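Local coordinates for protein homospermidine synthase (Legionella pneumophila subsp. pneumophila str. Philadelphia 1, PDB 2PH5) that binds NAD in a Rossmann-type domain and probably synthesises the polyamine homospermidine, at residues I92-S96 and L97-I101; G230-L233 and E234-P238; L31-K35 and F36-P40. One frame throughout, in Å; residues are numbered along the deposited sequence.

Contact 1: residues I92-S96 and L97-I101. With NAD (nicotinamide-adenine-dinucleotide), chain C.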
loop_
_atom_site.group_PDB
_atom_site.type_symbol
_atom_site.label_atom_id
_atom_site.label_comp_id
_atom_site.label_asym_id
_atom_site.label_seq_id
_atom_site.Cartn_x
_atom_site.Cartn_y
_atom_site.Cartn_z
ATOM N N ILE A 92 16.252 8.207 -22.687
ATOM C CA ILE A 92 15.902 9.148 -21.645
ATOM C C ILE A 92 17.051 10.160 -21.556
ATOM O O ILE A 92 18.178 9.875 -21.977
ATOM C CB ILE A 92 15.680 8.427 -20.296
ATOM C CG1 ILE A 92 14.651 9.208 -19.493
ATOM C CG2 ILE A 92 16.993 8.259 -19.527
ATOM C CD1 ILE A 92 13.257 9.111 -20.084
ATOM N N GLY A 93 16.764 11.353 -21.050
ATOM C CA GLY A 93 17.810 12.353 -20.929
ATOM C C GLY A 93 18.386 12.925 -22.221
ATOM O O GLY A 93 19.399 13.621 -22.183
ATOM N N ILE A 94 17.774 12.639 -23.368
ATOM C CA ILE A 94 18.264 13.196 -24.631
ATOM C C ILE A 94 17.187 14.073 -25.265
ATOM O O ILE A 94 16.036 13.661 -25.406
ATOM C CB ILE A 94 18.658 12.108 -25.642
ATOM C CG1 ILE A 94 19.693 11.166 -25.040
ATOM C CG2 ILE A 94 19.247 12.753 -26.891
ATOM C CD1 ILE A 94 20.104 10.033 -25.973
ATOM N N SER A 95 17.575 15.281 -25.658
ATOM C CA SER A 95 16.653 16.247 -26.258
ATOM C C SER A 95 15.871 15.773 -27.492
ATOM O O SER A 95 16.427 15.659 -28.575
ATOM C CB SER A 95 17.430 17.528 -26.596
ATOM O OG SER A 95 16.678 18.405 -27.413
ATOM N N SER A 96 14.578 15.508 -27.319
ATOM C CA SER A 96 13.729 15.084 -28.427
ATOM C C SER A 96 13.757 16.165 -29.502
ATOM O O SER A 96 13.826 15.873 -30.690
ATOM C CB SER A 96 12.286 14.890 -27.962
ATOM O OG SER A 96 12.204 14.035 -26.834
ATOM N N LEU A 97 13.701 17.419 -29.066
ATOM C CA LEU A 97 13.723 18.559 -29.972
ATOM C C LEU A 97 14.965 18.519 -30.833
ATOM O O LEU A 97 14.898 18.676 -32.053
ATOM C CB LEU A 97 13.711 19.852 -29.171
ATOM C CG LEU A 97 13.633 21.182 -29.923
ATOM C CD1 LEU A 97 12.333 21.281 -30.726
ATOM C CD2 LEU A 97 13.709 22.308 -28.901
ATOM N N ALA A 98 16.105 18.299 -30.187
ATOM C CA ALA A 98 17.373 18.243 -30.895
ATOM C C ALA A 98 17.388 17.072 -31.878
ATOM O O ALA A 98 17.821 17.224 -33.021
ATOM C CB ALA A 98 18.522 18.130 -29.897
ATOM N N LEU A 99 16.913 15.912 -31.434
ATOM C CA LEU A 99 16.867 14.723 -32.289
ATOM C C LEU A 99 15.908 14.921 -33.473
ATOM O O LEU A 99 16.208 14.529 -34.606
ATOM C CB LEU A 99 16.431 13.506 -31.462
ATOM C CG LEU A 99 17.415 12.500 -30.842
ATOM C CD1 LEU A 99 18.839 12.999 -30.768
ATOM C CD2 LEU A 99 16.878 12.140 -29.480
ATOM N N ILE A 100 14.759 15.536 -33.199
ATOM C CA ILE A 100 13.752 15.802 -34.220
ATOM C C ILE A 100 14.327 16.652 -35.361
ATOM O O ILE A 100 14.266 16.265 -36.531
ATOM C CB ILE A 100 12.528 16.494 -33.581
ATOM C CG1 ILE A 100 11.762 15.450 -32.746
ATOM C CG2 ILE A 100 11.657 17.164 -34.652
ATOM C CD1 ILE A 100 10.571 15.996 -31.948
ATOM N N ILE A 101 14.895 17.801 -35.015
ATOM C CA ILE A 101 15.504 18.690 -35.997
ATOM C C ILE A 101 16.558 17.932 -36.808
ATOM O O ILE A 101 16.548 17.964 -38.038
ATOM C CB ILE A 101 16.161 19.899 -35.285
ATOM C CG1 ILE A 101 15.067 20.808 -34.725
ATOM C CG2 ILE A 101 17.077 20.652 -36.232
ATOM C CD1 ILE A 101 15.543 21.726 -33.628
HETATM P PA NAD C . 14.891 2.936 -19.454
HETATM O O1A NAD C . 15.492 3.856 -18.427
HETATM O O2A NAD C . 14.619 1.527 -19.059
HETATM O O5B NAD C . 15.801 2.905 -20.796
HETATM C C5B NAD C . 16.271 4.117 -21.378
HETATM C C4B NAD C . 17.549 3.803 -22.179
HETATM O O4B NAD C . 17.997 5.038 -22.696
HETATM C C3B NAD C . 18.696 3.217 -21.349
HETATM O O3B NAD C . 19.146 1.988 -21.923
HETATM C C2B NAD C . 19.758 4.280 -21.382
HETATM O O2B NAD C . 21.085 3.806 -21.339
HETATM C C1B NAD C . 19.407 5.088 -22.632
HETATM N N9A NAD C . 19.787 6.506 -22.602
HETATM C C8A NAD C . 19.841 7.287 -21.434
HETATM N N7A NAD C . 20.860 8.168 -21.475
HETATM C C5A NAD C . 21.491 7.965 -22.654
HETATM C C6A NAD C . 22.598 8.588 -23.230
HETATM N N6A NAD C . 23.267 9.590 -22.657
HETATM N N1A NAD C . 23.003 8.128 -24.475
HETATM C C2A NAD C . 22.355 7.100 -25.131
HETATM N N3A NAD C . 21.257 6.477 -24.588
HETATM C C4A NAD C . 20.858 6.931 -23.363
HETATM O O3 NAD C . 13.515 3.611 -19.847
HETATM P PN NAD C . 12.385 3.251 -20.928
HETATM O O1N NAD C . 11.080 3.309 -20.227
HETATM O O2N NAD C . 12.789 1.974 -21.617
HETATM O O5D NAD C . 12.659 4.549 -21.794
HETATM C C5D NAD C . 11.967 4.931 -22.957
HETATM C C4D NAD C . 10.958 5.961 -22.492
HETATM O O4D NAD C . 9.681 5.575 -22.924
HETATM C C3D NAD C . 10.806 7.222 -21.667
HETATM O O3D NAD C . 11.108 8.383 -22.424
HETATM C C2D NAD C . 9.348 7.144 -21.249
HETATM O O2D NAD C . 8.795 8.382 -20.905
HETATM C C1D NAD C . 8.688 6.460 -22.440
HETATM N N1N NAD C . 7.530 5.582 -22.149
HETATM C C2N NAD C . 6.303 5.841 -22.717
HETATM C C3N NAD C . 5.241 4.959 -22.425
HETATM C C7N NAD C . 3.883 5.150 -23.006
HETATM O O7N NAD C . 2.921 4.229 -22.675
HETATM N N7N NAD C . 3.589 6.135 -23.828
HETATM C C4N NAD C . 5.428 3.830 -21.564
HETATM C C5N NAD C . 6.702 3.606 -21.000
HETATM C C6N NAD C . 7.749 4.462 -21.282
#
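Ile94 packs on Leu99 with one branch and on the adenine of NAD with the other, so that Ile92 and Ile94, from the loop before the helix, lie over one face of that flat base. CG2 of Ile94 meets Leu99 CD2 at 3.6 Å, the two side chains crossing at about a right angle, while CG1 carries CD1 over the adenine face, 3.8 Å from N1A of the cofactor. On the same side Ile92 O sits above C8A at 3.1 Å. Ile92 also reaches the other ribose, its CD1 coming to 3.3 Å from O3D of the nicotinamide ribose.

Beyond the nucleotide the loop turns into helix 96-106, and Ser95 is its N-cap. With OG anti to the backbone N (chi1 168°), the hydroxyl is carried over the first turn and accepts from Ala98 N at 2.8 Å, with an N-H...O angle of 156°. The regular helical pattern follows at once: Leu99 N donates to Ser95 O over 2.9 Å, and Ile100 N bonds to Ser96 O at 2.7 Å. Ser96 turns its own hydroxyl out of the contact, to Glu116 N.

This is the loop after strand 86-89 of a Rossmann-type domain, covering one face of the adenine with a methyl group and a peptide carbonyl. The chemistry implies a division of roles: carbon atoms and a carbonyl meet the base, whereas the Ser95 hydroxyl satisfies the Ala98 amide in the first turn, ahead of the regular i to i+4 bonds.

Contact 2: residues G230-L233 and E234-P238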
loop_
_atom_site.group_PDB
_atom_site.type_symbol
_atom_site.label_atom_id
_atom_site.label_comp_id
_atom_site.label_asym_id
_atom_site.label_seq_id
_atom_site.Cartn_x
_atom_site.Cartn_y
_atom_site.Cartn_z
ATOM N N GLY A 230 10.475 6.139 -13.939
ATOM C CA GLY A 230 9.395 6.857 -14.584
ATOM C C GLY A 230 8.240 7.022 -13.604
ATOM O O GLY A 230 7.715 8.123 -13.424
ATOM N N LEU A 231 7.841 5.934 -12.949
ATOM C CA LEU A 231 6.736 6.011 -11.998
ATOM C C LEU A 231 7.063 6.921 -10.814
ATOM O O LEU A 231 6.245 7.744 -10.411
ATOM C CB LEU A 231 6.354 4.617 -11.502
ATOM C CG LEU A 231 5.201 4.533 -10.497
ATOM C CD1 LEU A 231 3.913 5.099 -11.090
ATOM C CD2 LEU A 231 5.024 3.082 -10.110
ATOM N N ILE A 232 8.266 6.777 -10.272
ATOM C CA ILE A 232 8.708 7.591 -9.150
ATOM C C ILE A 232 8.646 9.086 -9.479
ATOM O O ILE A 232 8.045 9.872 -8.737
ATOM C CB ILE A 232 10.150 7.225 -8.759
ATOM C CG1 ILE A 232 10.186 5.788 -8.239
ATOM C CG2 ILE A 232 10.686 8.209 -7.720
ATOM C CD1 ILE A 232 11.572 5.290 -7.920
ATOM N N LEU A 233 9.268 9.465 -10.593
ATOM C CA LEU A 233 9.296 10.859 -11.027
ATOM C C LEU A 233 7.866 11.405 -11.175
ATOM O O LEU A 233 7.550 12.479 -10.664
ATOM C CB LEU A 233 10.060 10.997 -12.352
ATOM C CG LEU A 233 10.537 12.413 -12.697
ATOM C CD1 LEU A 233 11.750 12.738 -11.820
ATOM C CD2 LEU A 233 10.918 12.525 -14.172
ATOM N N GLU A 234 7.003 10.668 -11.865
ATOM C CA GLU A 234 5.618 11.098 -12.036
ATOM C C GLU A 234 4.906 11.274 -10.695
ATOM O O GLU A 234 4.201 12.263 -10.480
ATOM C CB GLU A 234 4.855 10.099 -12.902
ATOM C CG GLU A 234 5.105 10.287 -14.385
ATOM C CD GLU A 234 4.792 9.045 -15.208
ATOM O OE1 GLU A 234 3.869 8.281 -14.827
ATOM O OE2 GLU A 234 5.477 8.850 -16.249
ATOM N N GLY A 235 5.107 10.323 -9.789
ATOM C CA GLY A 235 4.471 10.411 -8.488
ATOM C C GLY A 235 5.017 11.532 -7.616
ATOM O O GLY A 235 4.364 11.967 -6.665
ATOM N N LEU A 236 6.216 12.009 -7.928
ATOM C CA LEU A 236 6.815 13.079 -7.140
ATOM C C LEU A 236 6.265 14.453 -7.519
ATOM O O LEU A 236 6.195 15.347 -6.681
ATOM C CB LEU A 236 8.341 13.063 -7.300
ATOM C CG LEU A 236 9.191 12.646 -6.088
ATOM C CD1 LEU A 236 8.736 11.314 -5.544
ATOM C CD2 LEU A 236 10.661 12.584 -6.500
ATOM N N GLN A 237 5.869 14.619 -8.777
ATOM C CA GLN A 237 5.335 15.896 -9.244
ATOM C C GLN A 237 3.926 16.159 -8.741
ATOM O O GLN A 237 3.186 15.238 -8.406
ATOM C CB GLN A 237 5.333 15.948 -10.771
ATOM C CG GLN A 237 6.705 15.787 -11.398
ATOM C CD GLN A 237 6.627 15.651 -12.905
ATOM O OE1 GLN A 237 5.847 14.844 -13.429
ATOM N NE2 GLN A 237 7.438 16.437 -13.616
ATOM N N PRO A 238 3.532 17.436 -8.685
ATOM C CA PRO A 238 2.187 17.783 -8.214
ATOM C C PRO A 238 1.065 17.333 -9.153
ATOM O O PRO A 238 1.217 17.358 -10.373
ATOM C CB PRO A 238 2.260 19.301 -8.074
ATOM C CG PRO A 238 3.242 19.696 -9.144
ATOM C CD PRO A 238 4.320 18.644 -8.999
#
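Gly230 and Glu234 meet along one edge of helix 228-236, where Glu234 N donates to Gly230 O at 3.1 Å with the N-H nearly straight (169°). This is the close-fitting half of the contact. One step on, Gly235 N reaches Leu231 O at 2.9 Å, continuing the i to i+4 pattern. Glu234 folds back over the turn it has just closed: CG stands beside its backbone N, and the extended chain runs alongside the Gly230 carbonyl, with CD 3.5 Å from Gly230 O, a van der Waals approach and not a polar bond. Glycine at 230 has no side chain to meet this returning acid, whose side chain comes within about 6 Å, nearest atoms, of the bound NAD.

Toward its C-terminal end the helix becomes looser. Leu236 N is shared between two acceptors, weakly with Ile232 O at 2.9 Å and with Leu233 O at 3.1 Å; the second bond comes from above the carbonyl plane, 69° out of it. Leu233 O also takes a weak bond from Gln237 N, and Gln237 CG passes it at 3.5 Å. Leu233 is exposed, and its CB points away from the residues that follow; the apolar touch between Ile232 CG2 and Leu236 CD1 is slack at 4.3 Å.

Gln237 leaves helical geometry, and Pro238 begins strand 238-242. Leu231 and Ile232 touch strand 221-224, while Leu231 and Leu236 touch helix 325-336. At the helix end Leu236 O is hydrogen-bonded to Tyr454 OH of the second subunit, and Leu236 packs on Leu453 of that subunit, so the helix terminus belongs to the dimer interface.

Contact 3: residues L31-K35 and F36-P40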
loop_
_atom_site.group_PDB
_atom_site.type_symbol
_atom_site.label_atom_id
_atom_site.label_comp_id
_atom_site.label_asym_id
_atom_site.label_seq_id
_atom_site.Cartn_x
_atom_site.Cartn_y
_atom_site.Cartn_z
ATOM N N LEU A 31 8.576 -7.117 -32.131
ATOM C CA LEU A 31 7.546 -6.564 -33.011
ATOM C C LEU A 31 8.080 -6.021 -34.337
ATOM O O LEU A 31 7.372 -6.010 -35.342
ATOM C CB LEU A 31 6.739 -5.469 -32.282
ATOM C CG LEU A 31 5.618 -5.921 -31.333
ATOM C CD1 LEU A 31 6.212 -6.738 -30.213
ATOM C CD2 LEU A 31 4.864 -4.719 -30.761
ATOM N N ILE A 32 9.328 -5.575 -34.345
ATOM C CA ILE A 32 9.915 -5.043 -35.564
ATOM C C ILE A 32 10.200 -6.161 -36.564
ATOM O O ILE A 32 9.934 -6.027 -37.761
ATOM C CB ILE A 32 11.212 -4.306 -35.259
ATOM C CG1 ILE A 32 10.957 -3.255 -34.176
ATOM C CG2 ILE A 32 11.744 -3.661 -36.527
ATOM C CD1 ILE A 32 12.199 -2.533 -33.714
ATOM N N PHE A 33 10.743 -7.268 -36.073
ATOM C CA PHE A 33 11.041 -8.390 -36.948
ATOM C C PHE A 33 9.787 -9.191 -37.243
ATOM O O PHE A 33 9.769 -10.024 -38.144
ATOM C CB PHE A 33 12.107 -9.282 -36.317
ATOM C CG PHE A 33 13.458 -8.648 -36.278
ATOM C CD1 PHE A 33 14.169 -8.434 -37.454
ATOM C CD2 PHE A 33 14.007 -8.225 -35.071
ATOM C CE1 PHE A 33 15.415 -7.803 -37.431
ATOM C CE2 PHE A 33 15.250 -7.594 -35.036
ATOM C CZ PHE A 33 15.955 -7.381 -36.217
ATOM N N GLU A 34 8.730 -8.922 -36.488
ATOM C CA GLU A 34 7.470 -9.625 -36.677
ATOM C C GLU A 34 6.630 -8.936 -37.750
ATOM O O GLU A 34 5.881 -9.588 -38.475
ATOM C CB GLU A 34 6.695 -9.671 -35.360
ATOM C CG GLU A 34 5.466 -10.568 -35.376
ATOM C CD GLU A 34 4.668 -10.482 -34.086
ATOM O OE1 GLU A 34 5.284 -10.306 -33.009
ATOM O OE2 GLU A 34 3.425 -10.596 -34.143
ATOM N N LYS A 35 6.770 -7.619 -37.858
ATOM C CA LYS A 35 6.020 -6.840 -38.831
ATOM C C LYS A 35 6.840 -6.399 -40.043
ATOM O O LYS A 35 6.286 -5.904 -41.026
ATOM C CB LYS A 35 5.432 -5.605 -38.151
ATOM C CG LYS A 35 4.217 -5.882 -37.302
ATOM C CD LYS A 35 3.016 -5.979 -38.186
ATOM C CE LYS A 35 1.743 -5.977 -37.391
ATOM N NZ LYS A 35 0.611 -6.081 -38.344
ATOM N N PHE A 36 8.154 -6.571 -39.984
ATOM C CA PHE A 36 8.999 -6.153 -41.094
ATOM C C PHE A 36 9.867 -7.267 -41.644
ATOM O O PHE A 36 10.473 -8.026 -40.889
ATOM C CB PHE A 36 9.874 -4.975 -40.663
ATOM C CG PHE A 36 9.102 -3.719 -40.416
ATOM C CD1 PHE A 36 8.779 -2.869 -41.463
ATOM C CD2 PHE A 36 8.655 -3.407 -39.139
ATOM C CE1 PHE A 36 8.017 -1.720 -41.241
ATOM C CE2 PHE A 36 7.891 -2.261 -38.907
ATOM C CZ PHE A 36 7.573 -1.419 -39.958
ATOM N N ASP A 37 9.903 -7.369 -42.970
ATOM C CA ASP A 37 10.715 -8.375 -43.647
ATOM C C ASP A 37 12.081 -7.737 -43.825
ATOM O O ASP A 37 12.592 -7.586 -44.936
ATOM C CB ASP A 37 10.112 -8.725 -45.008
ATOM C CG ASP A 37 10.959 -9.716 -45.776
ATOM O OD1 ASP A 37 11.433 -10.693 -45.157
ATOM O OD2 ASP A 37 11.146 -9.516 -46.992
ATOM N N ILE A 38 12.657 -7.365 -42.694
ATOM C CA ILE A 38 13.933 -6.693 -42.651
ATOM C C ILE A 38 15.036 -7.619 -42.153
ATOM O O ILE A 38 14.770 -8.648 -41.521
ATOM C CB ILE A 38 13.806 -5.450 -41.740
ATOM C CG1 ILE A 38 14.948 -4.483 -41.999
ATOM C CG2 ILE A 38 13.777 -5.862 -40.281
ATOM C CD1 ILE A 38 14.773 -3.149 -41.292
ATOM N N LYS A 39 16.275 -7.259 -42.466
ATOM C CA LYS A 39 17.423 -8.044 -42.041
ATOM C C LYS A 39 17.943 -7.424 -40.757
ATOM O O LYS A 39 17.790 -6.223 -40.530
ATOM C CB LYS A 39 18.547 -7.998 -43.085
ATOM C CG LYS A 39 18.093 -7.958 -44.540
ATOM C CD LYS A 39 19.294 -7.921 -45.493
ATOM C CE LYS A 39 18.886 -7.582 -46.931
ATOM N NZ LYS A 39 18.405 -6.175 -47.103
ATOM N N PRO A 40 18.565 -8.235 -39.894
ATOM C CA PRO A 40 19.094 -7.689 -38.647
ATOM C C PRO A 40 20.148 -6.618 -38.934
ATOM O O PRO A 40 20.301 -5.682 -38.163
ATOM C CB PRO A 40 19.670 -8.922 -37.952
ATOM C CG PRO A 40 20.035 -9.821 -39.092
ATOM C CD PRO A 40 18.837 -9.677 -39.990
#
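Helix 23-35 ends with a weak bond from Phe36 N to Ile32 O (2.9 Å, N-H...O 126°), after which Phe36 turns extended and Asp37 forms the centre of an inverse gamma turn. The Phe36 ring lies back against the last turn of the helix. Its edge faces Ile32 O in plane, with CD2 3.2 Å from that oxygen, and Lys35 O lies over one face. CD2 also meets Ile32 CG2 at 4.1 Å.

A second aromatic bridges the bend. Phe33 starts away from the loop, but its ring end comes round to it: CE1 touches Ile38 CG2 at 3.8 Å and Pro40 CA at 3.9 Å, both obliquely, while the carbonyl carbon of Lys39 lies at the ring edge. Ile38 offers CG2 because that methyl stands between its backbone N and carbonyl carbon. Beyond the two segments, Phe33 meets the Tyr59 ring at nearly parallel planes, and Phe36 and Phe16 meet edge-to-face.

The bend belongs to the first beta-alpha-beta crossover of the Rossmann-type domain, between strands 16-19 and 43-47. Its chemistry is mostly apolar. Ile32 O, held only by a poorly angled N-H within this contact, also faces the ring edge, whose slightly positive C-H groups probably suit it.

Contact 3 and contact 1 stand at opposite ends of helices in the same Rossmann-type domain: 31-40 lets a helix run out at a partly buried margin, whereas 92-101 starts one in a buried setting against the cofactor. Contact 2 lies in the C-terminal domain, its centre 21 Å from that of contact 1 and 34 Å from that of contact 3, with an exposed leucine and a seam to the second subunit. The chemistry follows position. A side-chain hydroxyl organises the beginning of a helix, while both helix exits rely on weak or shared backbone bonds, accompanied by aromatic contacts in contact 3 and by a bond to the second subunit in contact 2.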